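Local coordinates for VP2 (Primate bocaparvovirus 1, PDB 7L0Y), which self-assembles in sixty copies into the T=1 icosahedral capsid of human bocavirus 1, forming the shell of the virus particle, at residues Ile15-Trp20 / Ile107-Ile112; Phe218-Asp223 / His420-Ile425; Phe296-Asn301 / Ser316-Pro321; Gly347-Asn352 / Thr503-Cys508. One frame throughout, in Å; residues are numbered along the deposited sequence.

How the interactions relate
Interactions 1 and 2 both use the jelly-roll core and touch through I107 CD1 and I425 CG2, 3.8 Å apart. Interaction 1 binds the N-terminal arm to strand 95-118, beside a second subunit, and is mainly polar. Interaction 2 is partly buried, reaches between the two sheets of the barrel and is apolar. Interaction 3 lies in the long insertion between strands 215-232 and 424-429. It is a buried strand pair at another subunit boundary, with backbone bonds. Interaction 4 is partly buried and joins that insertion to the C-terminal tail by side-chain packing. The nearest atoms of interactions 3 and 4 are about 8 Å apart; the centres of interactions 1 and 3 are about 44 Å apart.

Interaction 1: residues Ile15-Trp20 / Ile107-Ile112; sequences ISTGGW and IYNLQI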
loop_
_atom_site.group_PDB
_atom_site.type_symbol
_atom_site.label_atom_id
_atom_site.label_comp_id
_atom_site.label_asym_id
_atom_site.label_seq_id
_atom_site.Cartn_x
_atom_site.Cartn_y
_atom_site.Cartn_z
ATOM N N ILE A 15 -87.748 17.849 -14.752
ATOM C CA ILE A 15 -86.788 16.935 -15.349
ATOM C C ILE A 15 -87.494 15.602 -15.515
ATOM O O ILE A 15 -88.134 15.120 -14.578
ATOM C CB ILE A 15 -85.527 16.786 -14.480
ATOM C CG1 ILE A 15 -84.975 18.160 -14.097
ATOM C CG2 ILE A 15 -84.473 15.997 -15.218
ATOM C CD1 ILE A 15 -84.606 19.035 -15.271
ATOM N N SER A 16 -87.402 15.017 -16.702
ATOM C CA SER A 16 -88.016 13.721 -16.945
ATOM C C SER A 16 -87.081 12.624 -16.456
ATOM O O SER A 16 -85.858 12.762 -16.525
ATOM C CB SER A 16 -88.356 13.529 -18.423
ATOM O OG SER A 16 -87.196 13.454 -19.221
ATOM N N THR A 17 -87.666 11.542 -15.951
ATOM C CA THR A 17 -86.880 10.500 -15.305
ATOM C C THR A 17 -86.547 9.371 -16.266
ATOM O O THR A 17 -85.960 8.362 -15.867
ATOM C CB THR A 17 -87.623 9.972 -14.082
ATOM O OG1 THR A 17 -88.942 9.568 -14.460
ATOM C CG2 THR A 17 -87.724 11.034 -13.048
ATOM N N GLY A 18 -86.921 9.515 -17.527
ATOM C CA GLY A 18 -86.601 8.519 -18.522
ATOM C C GLY A 18 -87.218 8.893 -19.851
ATOM O O GLY A 18 -88.036 9.806 -19.946
ATOM N N GLY A 19 -86.790 8.177 -20.885
ATOM C CA GLY A 19 -87.317 8.360 -22.213
ATOM C C GLY A 19 -88.213 7.205 -22.606
ATOM O O GLY A 19 -88.374 6.231 -21.872
ATOM N N TRP A 20 -88.791 7.325 -23.787
ATOM C CA TRP A 20 -89.595 6.253 -24.338
ATOM C C TRP A 20 -88.683 5.226 -24.987
ATOM O O TRP A 20 -87.774 5.577 -25.735
ATOM C CB TRP A 20 -90.545 6.826 -25.372
ATOM C CG TRP A 20 -91.520 5.902 -25.881
ATOM C CD1 TRP A 20 -91.407 5.122 -26.972
ATOM C CD2 TRP A 20 -92.835 5.719 -25.386
ATOM N NE1 TRP A 20 -92.553 4.413 -27.163
ATOM C CE2 TRP A 20 -93.453 4.771 -26.200
ATOM C CE3 TRP A 20 -93.548 6.262 -24.320
ATOM C CZ2 TRP A 20 -94.748 4.344 -25.986
ATOM C CZ3 TRP A 20 -94.832 5.838 -24.106
ATOM C CH2 TRP A 20 -95.421 4.889 -24.933
ATOM N N ILE A 107 -90.516 2.153 -13.953
ATOM C CA ILE A 107 -91.681 3.007 -13.774
ATOM C C ILE A 107 -91.166 4.415 -13.545
ATOM O O ILE A 107 -90.385 4.647 -12.620
ATOM C CB ILE A 107 -92.557 2.536 -12.602
ATOM C CG1 ILE A 107 -93.091 1.139 -12.885
ATOM C CG2 ILE A 107 -93.704 3.482 -12.392
ATOM C CD1 ILE A 107 -93.708 0.470 -11.710
ATOM N N TYR A 108 -91.584 5.349 -14.388
ATOM C CA TYR A 108 -90.952 6.658 -14.398
ATOM C C TYR A 108 -91.915 7.678 -14.984
ATOM O O TYR A 108 -93.015 7.342 -15.421
ATOM C CB TYR A 108 -89.632 6.596 -15.164
ATOM C CG TYR A 108 -89.782 6.185 -16.595
ATOM C CD1 TYR A 108 -89.810 7.123 -17.600
ATOM C CD2 TYR A 108 -89.945 4.854 -16.933
ATOM C CE1 TYR A 108 -89.952 6.751 -18.890
ATOM C CE2 TYR A 108 -90.105 4.473 -18.217
ATOM C CZ TYR A 108 -90.105 5.424 -19.199
ATOM O OH TYR A 108 -90.252 5.049 -20.505
ATOM N N ASN A 109 -91.475 8.934 -14.990
ATOM C CA ASN A 109 -92.274 10.074 -15.440
ATOM C C ASN A 109 -93.650 10.080 -14.796
ATOM O O ASN A 109 -94.673 10.222 -15.462
ATOM C CB ASN A 109 -92.382 10.107 -16.959
ATOM C CG ASN A 109 -91.093 10.503 -17.608
ATOM O OD1 ASN A 109 -90.253 11.135 -16.985
ATOM N ND2 ASN A 109 -90.922 10.134 -18.861
ATOM N N LEU A 110 -93.670 9.940 -13.480
ATOM C CA LEU A 110 -94.928 9.838 -12.765
ATOM C C LEU A 110 -95.592 11.201 -12.686
ATOM O O LEU A 110 -94.924 12.226 -12.549
ATOM C CB LEU A 110 -94.707 9.288 -11.362
ATOM C CG LEU A 110 -94.461 7.792 -11.189
ATOM C CD1 LEU A 110 -95.419 7.042 -12.071
ATOM C CD2 LEU A 110 -93.057 7.423 -11.556
ATOM N N GLN A 111 -96.910 11.210 -12.773
ATOM C CA GLN A 111 -97.699 12.416 -12.610
ATOM C C GLN A 111 -98.878 12.123 -11.707
ATOM O O GLN A 111 -99.720 11.292 -12.044
ATOM C CB GLN A 111 -98.203 12.919 -13.949
ATOM C CG GLN A 111 -97.158 13.509 -14.824
ATOM C CD GLN A 111 -97.707 13.814 -16.178
ATOM O OE1 GLN A 111 -98.575 13.109 -16.675
ATOM N NE2 GLN A 111 -97.253 14.895 -16.765
ATOM N N ILE A 112 -98.945 12.802 -10.576
ATOM C CA ILE A 112 -100.122 12.762 -9.724
ATOM C C ILE A 112 -100.891 14.052 -9.944
ATOM O O ILE A 112 -100.332 15.144 -9.818
ATOM C CB ILE A 112 -99.762 12.569 -8.244
ATOM C CG1 ILE A 112 -99.068 11.227 -8.037
ATOM C CG2 ILE A 112 -101.017 12.586 -7.413
ATOM C CD1 ILE A 112 -97.574 11.306 -8.017
#
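Y108 and N109 of strand 95-118 carry the contact with the chain T17-G19. The Y108 ring lies along this chain, with Y108 CE1 3.6 Å from G18 C. T17 OG1 is at the ring edge, near its plane. The phenol end goes on to G19, where Y108 OH makes a weak hydrogen bond to G19 O (2.6 Å). N109 follows at a corner of the strand and grips the arm by three bonds. N109 N donates to T17 OG1 at 2.7 Å, nearly straight at 167°. N109 OD1 accepts T17 N at 2.8 Å. N109 ND2 donates to G18 O at 3.1 Å, from well above the carbonyl plane, and also bonds Q451 on strand 446-462. The T17 hydroxyl oxygen can receive N109 N because OG1 stands between the backbone N and the carbonyl carbon (chi1 54°). The arm also faces a second subunit, where S16 OG bonds E214 and V209 and W20 stacks on H207. The bonds between T17 and N109 run both ways: each backbone N-H is taken by the other residue's side-chain oxygen. With OD1 and ND2 both bonded, the N109 amide is held in its rotation. Together the bonds tie the irregular arm to strand 95-118 of the jelly roll.

Interaction 2: residues Phe218-Asp223 / His420-Ile425; sequences FTFNFD and HPPGTI
F220 has CG anti to its backbone N (chi1 -180°), whereas F222 has CG beside the backbone N (chi1 -69°). These choices bring both rings to P422. The F220 ring lies under the proline: P422 CA sits over its centre, 3.7 Å from the F220 centroid and 11° off the normal, a CH-pi contact. P422 CG reaches further and meets two rings, at 3.8 Å from F220 CE2 and 3.5 Å from F222 CZ. The rings also meet each other, with F220 CE2 over one face of F222, toward its rim. At the far tip of the ring, F220 CZ points at H420 O, 3.1 Å away and near the ring plane. F218 makes a separate patch. I425 CG1 lies over one face of its ring, and I425 CD1 is 3.6 Å from F218 CD2. Strands 215-232 and 424-429 belong to the two facing sheets of the viral jelly roll, and F218 and I425 fill part of the space between them. I134 and C136 of strand 132-137 close around this pair, and W397 also packs on P422. The chemistry differs along the contact. F218 and I425 are apolar barrel interior, while F220, F222 and P422 form a partly exposed apolar and CH-pi cluster toward the barrel's end.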
loop_
_atom_site.group_PDB
_atom_site.type_symbol
_atom_site.label_atom_id
_atom_site.label_comp_id
_atom_site.label_asym_id
_atom_site.label_seq_id
_atom_site.Cartn_x
_atom_site.Cartn_y
_atom_site.Cartn_z
ATOM N N PHE A 218 -87.063 -2.323 -11.774
ATOM C CA PHE A 218 -87.021 -3.711 -11.340
ATOM C C PHE A 218 -86.330 -4.555 -12.398
ATOM O O PHE A 218 -86.538 -4.352 -13.593
ATOM C CB PHE A 218 -88.425 -4.255 -11.097
ATOM C CG PHE A 218 -89.182 -3.511 -10.057
ATOM C CD1 PHE A 218 -88.999 -3.785 -8.724
ATOM C CD2 PHE A 218 -90.067 -2.517 -10.412
ATOM C CE1 PHE A 218 -89.685 -3.093 -7.772
ATOM C CE2 PHE A 218 -90.754 -1.822 -9.457
ATOM C CZ PHE A 218 -90.566 -2.113 -8.135
ATOM N N THR A 219 -85.506 -5.498 -11.961
ATOM C CA THR A 219 -84.873 -6.447 -12.862
ATOM C C THR A 219 -85.178 -7.869 -12.423
ATOM O O THR A 219 -85.362 -8.155 -11.241
ATOM C CB THR A 219 -83.358 -6.248 -12.946
ATOM O OG1 THR A 219 -82.789 -6.298 -11.635
ATOM C CG2 THR A 219 -83.026 -4.930 -13.602
ATOM N N PHE A 220 -85.246 -8.758 -13.406
ATOM C CA PHE A 220 -85.575 -10.149 -13.163
ATOM C C PHE A 220 -84.779 -11.001 -14.134
ATOM O O PHE A 220 -84.710 -10.687 -15.320
ATOM C CB PHE A 220 -87.076 -10.389 -13.338
ATOM C CG PHE A 220 -87.497 -11.797 -13.095
ATOM C CD1 PHE A 220 -87.735 -12.247 -11.815
ATOM C CD2 PHE A 220 -87.653 -12.678 -14.149
ATOM C CE1 PHE A 220 -88.123 -13.537 -11.592
ATOM C CE2 PHE A 220 -88.035 -13.972 -13.929
ATOM C CZ PHE A 220 -88.271 -14.401 -12.651
ATOM N N ASN A 221 -84.185 -12.074 -13.632
ATOM C CA ASN A 221 -83.461 -13.023 -14.467
ATOM C C ASN A 221 -84.284 -14.291 -14.591
ATOM O O ASN A 221 -84.468 -15.017 -13.612
ATOM C CB ASN A 221 -82.079 -13.322 -13.902
ATOM C CG ASN A 221 -81.156 -12.146 -13.998
ATOM O OD1 ASN A 221 -80.516 -11.763 -13.025
ATOM N ND2 ASN A 221 -81.070 -11.566 -15.180
ATOM N N PHE A 222 -84.785 -14.544 -15.792
ATOM C CA PHE A 222 -85.466 -15.795 -16.078
ATOM C C PHE A 222 -84.482 -16.951 -16.088
ATOM O O PHE A 222 -83.431 -16.891 -16.728
ATOM C CB PHE A 222 -86.153 -15.731 -17.434
ATOM C CG PHE A 222 -87.316 -14.810 -17.498
ATOM C CD1 PHE A 222 -88.587 -15.266 -17.208
ATOM C CD2 PHE A 222 -87.150 -13.493 -17.865
ATOM C CE1 PHE A 222 -89.665 -14.429 -17.283
ATOM C CE2 PHE A 222 -88.226 -12.651 -17.938
ATOM C CZ PHE A 222 -89.483 -13.115 -17.644
ATOM N N ASP A 223 -84.828 -18.013 -15.376
ATOM C CA ASP A 223 -84.270 -19.331 -15.636
ATOM C C ASP A 223 -85.435 -20.190 -16.124
ATOM O O ASP A 223 -86.293 -20.602 -15.344
ATOM C CB ASP A 223 -83.600 -19.907 -14.394
ATOM C CG ASP A 223 -82.928 -21.230 -14.664
ATOM O OD1 ASP A 223 -81.951 -21.244 -15.438
ATOM O OD2 ASP A 223 -83.375 -22.254 -14.105
ATOM N N HIS A 420 -90.703 -19.539 -10.020
ATOM C CA HIS A 420 -90.696 -18.130 -9.638
ATOM C C HIS A 420 -90.822 -17.281 -10.891
ATOM O O HIS A 420 -89.820 -16.844 -11.466
ATOM C CB HIS A 420 -89.436 -17.775 -8.856
ATOM C CG HIS A 420 -89.289 -18.554 -7.590
ATOM N ND1 HIS A 420 -90.109 -18.358 -6.501
ATOM C CD2 HIS A 420 -88.440 -19.551 -7.251
ATOM C CE1 HIS A 420 -89.763 -19.194 -5.540
ATOM N NE2 HIS A 420 -88.752 -19.927 -5.969
ATOM N N PRO A 421 -92.042 -17.032 -11.342
ATOM C CA PRO A 421 -92.254 -16.087 -12.424
ATOM C C PRO A 421 -91.905 -14.683 -11.972
ATOM O O PRO A 421 -91.693 -14.451 -10.774
ATOM C CB PRO A 421 -93.752 -16.232 -12.724
ATOM C CG PRO A 421 -94.331 -16.688 -11.462
ATOM C CD PRO A 421 -93.309 -17.570 -10.828
ATOM N N PRO A 422 -91.787 -13.733 -12.896
ATOM C CA PRO A 422 -91.526 -12.347 -12.493
ATOM C C PRO A 422 -92.504 -11.878 -11.434
ATOM O O PRO A 422 -93.696 -12.185 -11.506
ATOM C CB PRO A 422 -91.704 -11.566 -13.798
ATOM C CG PRO A 422 -91.454 -12.542 -14.849
ATOM C CD PRO A 422 -91.943 -13.852 -14.353
ATOM N N GLY A 423 -92.012 -11.151 -10.439
ATOM C CA GLY A 423 -92.887 -10.704 -9.373
ATOM C C GLY A 423 -93.869 -9.658 -9.867
ATOM O O GLY A 423 -93.574 -8.881 -10.776
ATOM N N THR A 424 -95.051 -9.654 -9.268
ATOM C CA THR A 424 -96.039 -8.638 -9.587
ATOM C C THR A 424 -95.636 -7.305 -8.981
ATOM O O THR A 424 -95.266 -7.231 -7.810
ATOM C CB THR A 424 -97.411 -9.047 -9.070
ATOM O OG1 THR A 424 -97.839 -10.230 -9.750
ATOM C CG2 THR A 424 -98.412 -7.949 -9.299
ATOM N N ILE A 425 -95.707 -6.254 -9.779
ATOM C CA ILE A 425 -95.500 -4.906 -9.284
ATOM C C ILE A 425 -96.849 -4.353 -8.859
ATOM O O ILE A 425 -97.764 -4.223 -9.674
ATOM C CB ILE A 425 -94.848 -4.016 -10.344
ATOM C CG1 ILE A 425 -93.483 -4.571 -10.717
ATOM C CG2 ILE A 425 -94.701 -2.612 -9.817
ATOM C CD1 ILE A 425 -92.940 -3.981 -11.968
#

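Interaction 3: residues Phe296-Asn301 / Ser316-Pro321; sequences FMVCTN and SGFDPP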
loop_
_atom_site.group_PDB
_atom_site.type_symbol
_atom_site.label_atom_id
_atom_site.label_comp_id
_atom_site.label_asym_id
_atom_site.label_seq_id
_atom_site.Cartn_x
_atom_site.Cartn_y
_atom_site.Cartn_z
ATOM N N PHE A 296 -114.659 -30.931 -16.421
ATOM C CA PHE A 296 -114.119 -31.507 -15.203
ATOM C C PHE A 296 -114.094 -30.449 -14.120
ATOM O O PHE A 296 -113.719 -29.302 -14.370
ATOM C CB PHE A 296 -112.723 -32.077 -15.421
ATOM C CG PHE A 296 -112.714 -33.307 -16.252
ATOM C CD1 PHE A 296 -112.982 -34.529 -15.681
ATOM C CD2 PHE A 296 -112.460 -33.243 -17.603
ATOM C CE1 PHE A 296 -112.984 -35.662 -16.433
ATOM C CE2 PHE A 296 -112.464 -34.379 -18.363
ATOM C CZ PHE A 296 -112.726 -35.593 -17.778
ATOM N N MET A 297 -114.493 -30.840 -12.923
ATOM C CA MET A 297 -114.553 -29.944 -11.785
ATOM C C MET A 297 -113.580 -30.460 -10.738
ATOM O O MET A 297 -113.731 -31.582 -10.249
ATOM C CB MET A 297 -115.972 -29.879 -11.235
ATOM C CG MET A 297 -116.195 -28.750 -10.291
ATOM S SD MET A 297 -116.037 -27.189 -11.165
ATOM C CE MET A 297 -117.443 -27.285 -12.266
ATOM N N VAL A 298 -112.585 -29.648 -10.404
ATOM C CA VAL A 298 -111.530 -30.037 -9.478
ATOM C C VAL A 298 -111.872 -29.444 -8.123
ATOM O O VAL A 298 -111.693 -28.244 -7.903
ATOM C CB VAL A 298 -110.157 -29.543 -9.963
ATOM C CG1 VAL A 298 -109.086 -29.834 -8.943
ATOM C CG2 VAL A 298 -109.807 -30.165 -11.300
ATOM N N CYS A 299 -112.314 -30.289 -7.203
ATOM C CA CYS A 299 -112.870 -29.842 -5.938
ATOM C C CYS A 299 -112.002 -30.324 -4.790
ATOM O O CYS A 299 -111.324 -31.348 -4.881
ATOM C CB CYS A 299 -114.302 -30.351 -5.744
ATOM S SG CYS A 299 -115.495 -29.763 -6.964
ATOM N N THR A 300 -112.005 -29.550 -3.708
ATOM C CA THR A 300 -111.457 -29.984 -2.428
ATOM C C THR A 300 -112.603 -29.877 -1.434
ATOM O O THR A 300 -113.041 -28.774 -1.102
ATOM C CB THR A 300 -110.256 -29.146 -2.001
ATOM O OG1 THR A 300 -110.655 -27.781 -1.845
ATOM C CG2 THR A 300 -109.164 -29.220 -3.043
ATOM N N ASN A 301 -113.111 -31.014 -0.985
ATOM C CA ASN A 301 -114.114 -31.009 0.068
ATOM C C ASN A 301 -113.594 -31.761 1.281
ATOM O O ASN A 301 -113.528 -32.999 1.253
ATOM C CB ASN A 301 -115.420 -31.623 -0.425
ATOM C CG ASN A 301 -116.554 -31.396 0.535
ATOM O OD1 ASN A 301 -116.560 -30.426 1.286
ATOM N ND2 ASN A 301 -117.527 -32.286 0.516
ATOM N N SER A 316 -112.952 -25.777 -8.791
ATOM C CA SER A 316 -112.827 -24.964 -9.987
ATOM C C SER A 316 -112.842 -25.891 -11.189
ATOM O O SER A 316 -112.594 -27.093 -11.075
ATOM C CB SER A 316 -111.545 -24.127 -9.951
ATOM O OG SER A 316 -111.387 -23.363 -11.131
ATOM N N GLY A 317 -113.132 -25.320 -12.356
ATOM C CA GLY A 317 -113.217 -26.098 -13.570
ATOM C C GLY A 317 -111.861 -26.325 -14.202
ATOM O O GLY A 317 -111.001 -25.442 -14.186
ATOM N N PHE A 318 -111.677 -27.509 -14.775
ATOM C CA PHE A 318 -110.429 -27.874 -15.431
ATOM C C PHE A 318 -110.679 -27.836 -16.933
ATOM O O PHE A 318 -111.343 -28.705 -17.496
ATOM C CB PHE A 318 -109.965 -29.245 -14.964
ATOM C CG PHE A 318 -108.684 -29.688 -15.582
ATOM C CD1 PHE A 318 -107.475 -29.295 -15.047
ATOM C CD2 PHE A 318 -108.686 -30.482 -16.709
ATOM C CE1 PHE A 318 -106.298 -29.699 -15.616
ATOM C CE2 PHE A 318 -107.514 -30.883 -17.282
ATOM C CZ PHE A 318 -106.317 -30.493 -16.734
ATOM N N ASP A 319 -110.147 -26.814 -17.586
ATOM C CA ASP A 319 -110.366 -26.656 -19.012
ATOM C C ASP A 319 -109.159 -25.988 -19.663
ATOM O O ASP A 319 -108.560 -25.094 -19.071
ATOM C CB ASP A 319 -111.634 -25.838 -19.236
ATOM C CG ASP A 319 -112.005 -25.722 -20.686
ATOM O OD1 ASP A 319 -112.382 -26.750 -21.288
ATOM O OD2 ASP A 319 -111.934 -24.598 -21.227
ATOM N N PRO A 320 -108.800 -26.402 -20.887
ATOM C CA PRO A 320 -109.343 -27.533 -21.645
ATOM C C PRO A 320 -108.878 -28.885 -21.118
ATOM O O PRO A 320 -107.732 -29.033 -20.722
ATOM C CB PRO A 320 -108.814 -27.286 -23.056
ATOM C CG PRO A 320 -107.549 -26.558 -22.845
ATOM C CD PRO A 320 -107.747 -25.699 -21.636
ATOM N N PRO A 321 -109.779 -29.848 -21.089
ATOM C CA PRO A 321 -109.433 -31.178 -20.574
ATOM C C PRO A 321 -108.589 -32.025 -21.516
ATOM O O PRO A 321 -107.860 -32.912 -21.071
ATOM C CB PRO A 321 -110.806 -31.812 -20.352
ATOM C CG PRO A 321 -111.650 -31.188 -21.386
ATOM C CD PRO A 321 -111.161 -29.791 -21.584
#
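P321 CB abuts the edge of the F296 ring, near its plane, 3.5 Å from F296 CD2, and F296 CE2 is almost as close. The proline arrives there after a cis peptide bond before P320. The two strands lie antiparallel and are joined by backbone bonds. F318 N donates to F296 O, V298 N to S316 O, and S316 N to V298 O. One face of the pair carries F296, V298, S316 and F318. On it the F318 CB is a small bump that fits between two neighbours: F296 CB is 4.0 Å from F318 CB and V298 CG2 is 3.8 Å from it. The F318 ring itself leads away, its CG anti to the backbone N (chi1 -180°).

This ribbon lies in the long insertion between strands 215-232 and 424-429 of the jelly roll. In parvovirus capsids that insertion builds much of the surface around the threefold axes, where subunits interlock. Here strand 296-300 also pairs antiparallel with a strand of a neighbouring subunit, so the sheet runs on across the interface. D319 forms salt bridges with R285 and with R248 of that subunit.

On the other face M297 lies opposite G317. The methionine chain bends at chi2 and chi3, both 66°, and curls back over the partner strand. M297 SD settles beside the carbonyl of S316, 3.4 Å from S316 O. G317 has no side chain on this face, and the sulfur packs over the S316-G317 peptide. G317 CA also approaches F296 O at 3.3 Å in a CA-H...O contact.

Interaction 4: residues Gly347-Asn352 / Thr503-Cys508; sequences GNIIAN and TSYDQC
Strand 348-350, in the long insertion of the jelly roll, and the chain just after it pack on the C-terminal tail: I349, A351 and N352 meet Y505, and I349 also reaches C508. The Y505 ring is a platform for the backbone. A351 CA lies over its face, 3.8 Å from the Y505 centroid, a CH-pi contact 23° off the normal. N352 N is over the same face, 3.4 Å from Y505 CD2. The A351 methyl CB adds a touch on CE1. I349 comes in at the edge, with I349 CG2 near the ring plane and 4.0 Å from Y505 CB. Its CG1-CD1 branch turns away from the ring, and I349 CD1 meets C508 SG at 3.5 Å. The tail has its own brace: Q507 OE1 takes T503 N at 2.6 Å, nearly along the C=O axis. Q507 OE1 also takes S504 N at 3.2 Å, from above the carbonyl plane. Q507 NE2 in turn bonds S480 and G478. The Y505 hydroxyl makes a weak bond to P389 O, and T391 and P510 also pack on Y505. Strand 348-350 pairs with strand 335-337, whose W336 packs on both I349 and Y505.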
loop_
_atom_site.group_PDB
_atom_site.type_symbol
_atom_site.label_atom_id
_atom_site.label_comp_id
_atom_site.label_asym_id
_atom_site.label_seq_id
_atom_site.Cartn_x
_atom_site.Cartn_y
_atom_site.Cartn_z
ATOM N N GLY A 347 -115.902 -11.866 -32.390
ATOM C CA GLY A 347 -114.629 -11.554 -31.780
ATOM C C GLY A 347 -113.929 -12.709 -31.110
ATOM O O GLY A 347 -112.966 -12.488 -30.375
ATOM N N ASN A 348 -114.373 -13.937 -31.348
ATOM C CA ASN A 348 -113.836 -15.114 -30.686
ATOM C C ASN A 348 -112.890 -15.857 -31.614
ATOM O O ASN A 348 -113.118 -15.917 -32.824
ATOM C CB ASN A 348 -114.962 -16.037 -30.229
ATOM C CG ASN A 348 -115.879 -16.421 -31.354
ATOM O OD1 ASN A 348 -115.922 -15.751 -32.380
ATOM N ND2 ASN A 348 -116.605 -17.511 -31.184
ATOM N N ILE A 349 -111.832 -16.421 -31.046
ATOM C CA ILE A 349 -110.849 -17.187 -31.797
ATOM C C ILE A 349 -110.786 -18.589 -31.227
ATOM O O ILE A 349 -110.513 -18.779 -30.038
ATOM C CB ILE A 349 -109.467 -16.519 -31.788
ATOM C CG1 ILE A 349 -109.507 -15.270 -32.662
ATOM C CG2 ILE A 349 -108.411 -17.478 -32.274
ATOM C CD1 ILE A 349 -108.263 -14.512 -32.666
ATOM N N ILE A 350 -111.030 -19.564 -32.086
ATOM C CA ILE A 350 -111.006 -20.970 -31.732
ATOM C C ILE A 350 -109.675 -21.541 -32.188
ATOM O O ILE A 350 -109.280 -21.358 -33.343
ATOM C CB ILE A 350 -112.171 -21.714 -32.396
ATOM C CG1 ILE A 350 -113.494 -21.055 -32.022
ATOM C CG2 ILE A 350 -112.170 -23.152 -31.967
ATOM C CD1 ILE A 350 -114.661 -21.557 -32.808
ATOM N N ALA A 351 -108.981 -22.230 -31.290
ATOM C CA ALA A 351 -107.731 -22.865 -31.670
ATOM C C ALA A 351 -107.989 -23.987 -32.666
ATOM O O ALA A 351 -108.906 -24.792 -32.500
ATOM C CB ALA A 351 -107.006 -23.401 -30.441
ATOM N N ASN A 352 -107.173 -24.038 -33.702
ATOM C CA ASN A 352 -107.315 -25.000 -34.779
ATOM C C ASN A 352 -106.113 -25.923 -34.778
ATOM O O ASN A 352 -105.074 -25.602 -34.194
ATOM C CB ASN A 352 -107.448 -24.301 -36.139
ATOM C CG ASN A 352 -108.741 -23.535 -36.269
ATOM O OD1 ASN A 352 -108.752 -22.378 -36.681
ATOM N ND2 ASN A 352 -109.846 -24.178 -35.910
ATOM N N THR A 503 -109.153 -12.499 -36.787
ATOM C CA THR A 503 -110.422 -13.198 -36.646
ATOM C C THR A 503 -110.235 -14.708 -36.612
ATOM O O THR A 503 -111.177 -15.445 -36.308
ATOM C CB THR A 503 -111.373 -12.800 -37.772
ATOM O OG1 THR A 503 -110.765 -13.071 -39.038
ATOM C CG2 THR A 503 -111.702 -11.338 -37.681
ATOM N N SER A 504 -109.037 -15.192 -36.905
ATOM C CA SER A 504 -108.794 -16.621 -36.928
ATOM C C SER A 504 -107.554 -16.957 -36.121
ATOM O O SER A 504 -106.760 -16.088 -35.757
ATOM C CB SER A 504 -108.636 -17.157 -38.356
ATOM O OG SER A 504 -107.459 -16.677 -38.969
ATOM N N TYR A 505 -107.409 -18.251 -35.852
ATOM C CA TYR A 505 -106.308 -18.733 -35.034
ATOM C C TYR A 505 -104.981 -18.625 -35.771
ATOM O O TYR A 505 -103.940 -18.373 -35.157
ATOM C CB TYR A 505 -106.596 -20.173 -34.619
ATOM C CG TYR A 505 -105.503 -20.849 -33.851
ATOM C CD1 TYR A 505 -105.267 -20.534 -32.530
ATOM C CD2 TYR A 505 -104.728 -21.825 -34.439
ATOM C CE1 TYR A 505 -104.283 -21.156 -31.825
ATOM C CE2 TYR A 505 -103.740 -22.452 -33.743
ATOM C CZ TYR A 505 -103.519 -22.116 -32.434
ATOM O OH TYR A 505 -102.524 -22.746 -31.727
ATOM N N ASP A 506 -104.999 -18.803 -37.091
ATOM C CA ASP A 506 -103.761 -18.725 -37.853
ATOM C C ASP A 506 -103.281 -17.292 -38.005
ATOM O O ASP A 506 -102.077 -17.055 -38.140
ATOM C CB ASP A 506 -103.941 -19.377 -39.220
ATOM C CG ASP A 506 -104.001 -20.885 -39.139
ATOM O OD1 ASP A 506 -103.584 -21.440 -38.103
ATOM O OD2 ASP A 506 -104.463 -21.520 -40.110
ATOM N N GLN A 507 -104.197 -16.326 -37.990
ATOM C CA GLN A 507 -103.779 -14.933 -38.024
ATOM C C GLN A 507 -103.056 -14.548 -36.747
ATOM O O GLN A 507 -102.291 -13.579 -36.732
ATOM C CB GLN A 507 -104.984 -14.034 -38.252
ATOM C CG GLN A 507 -105.618 -14.235 -39.595
ATOM C CD GLN A 507 -106.880 -13.443 -39.758
ATOM O OE1 GLN A 507 -107.503 -13.043 -38.784
ATOM N NE2 GLN A 507 -107.283 -13.235 -40.994
ATOM N N CYS A 508 -103.277 -15.295 -35.671
ATOM C CA CYS A 508 -102.514 -15.113 -34.452
ATOM C C CYS A 508 -101.124 -15.718 -34.538
ATOM O O CYS A 508 -100.324 -15.511 -33.623
ATOM C CB CYS A 508 -103.276 -15.709 -33.278
ATOM S SG CYS A 508 -104.817 -14.875 -32.906
#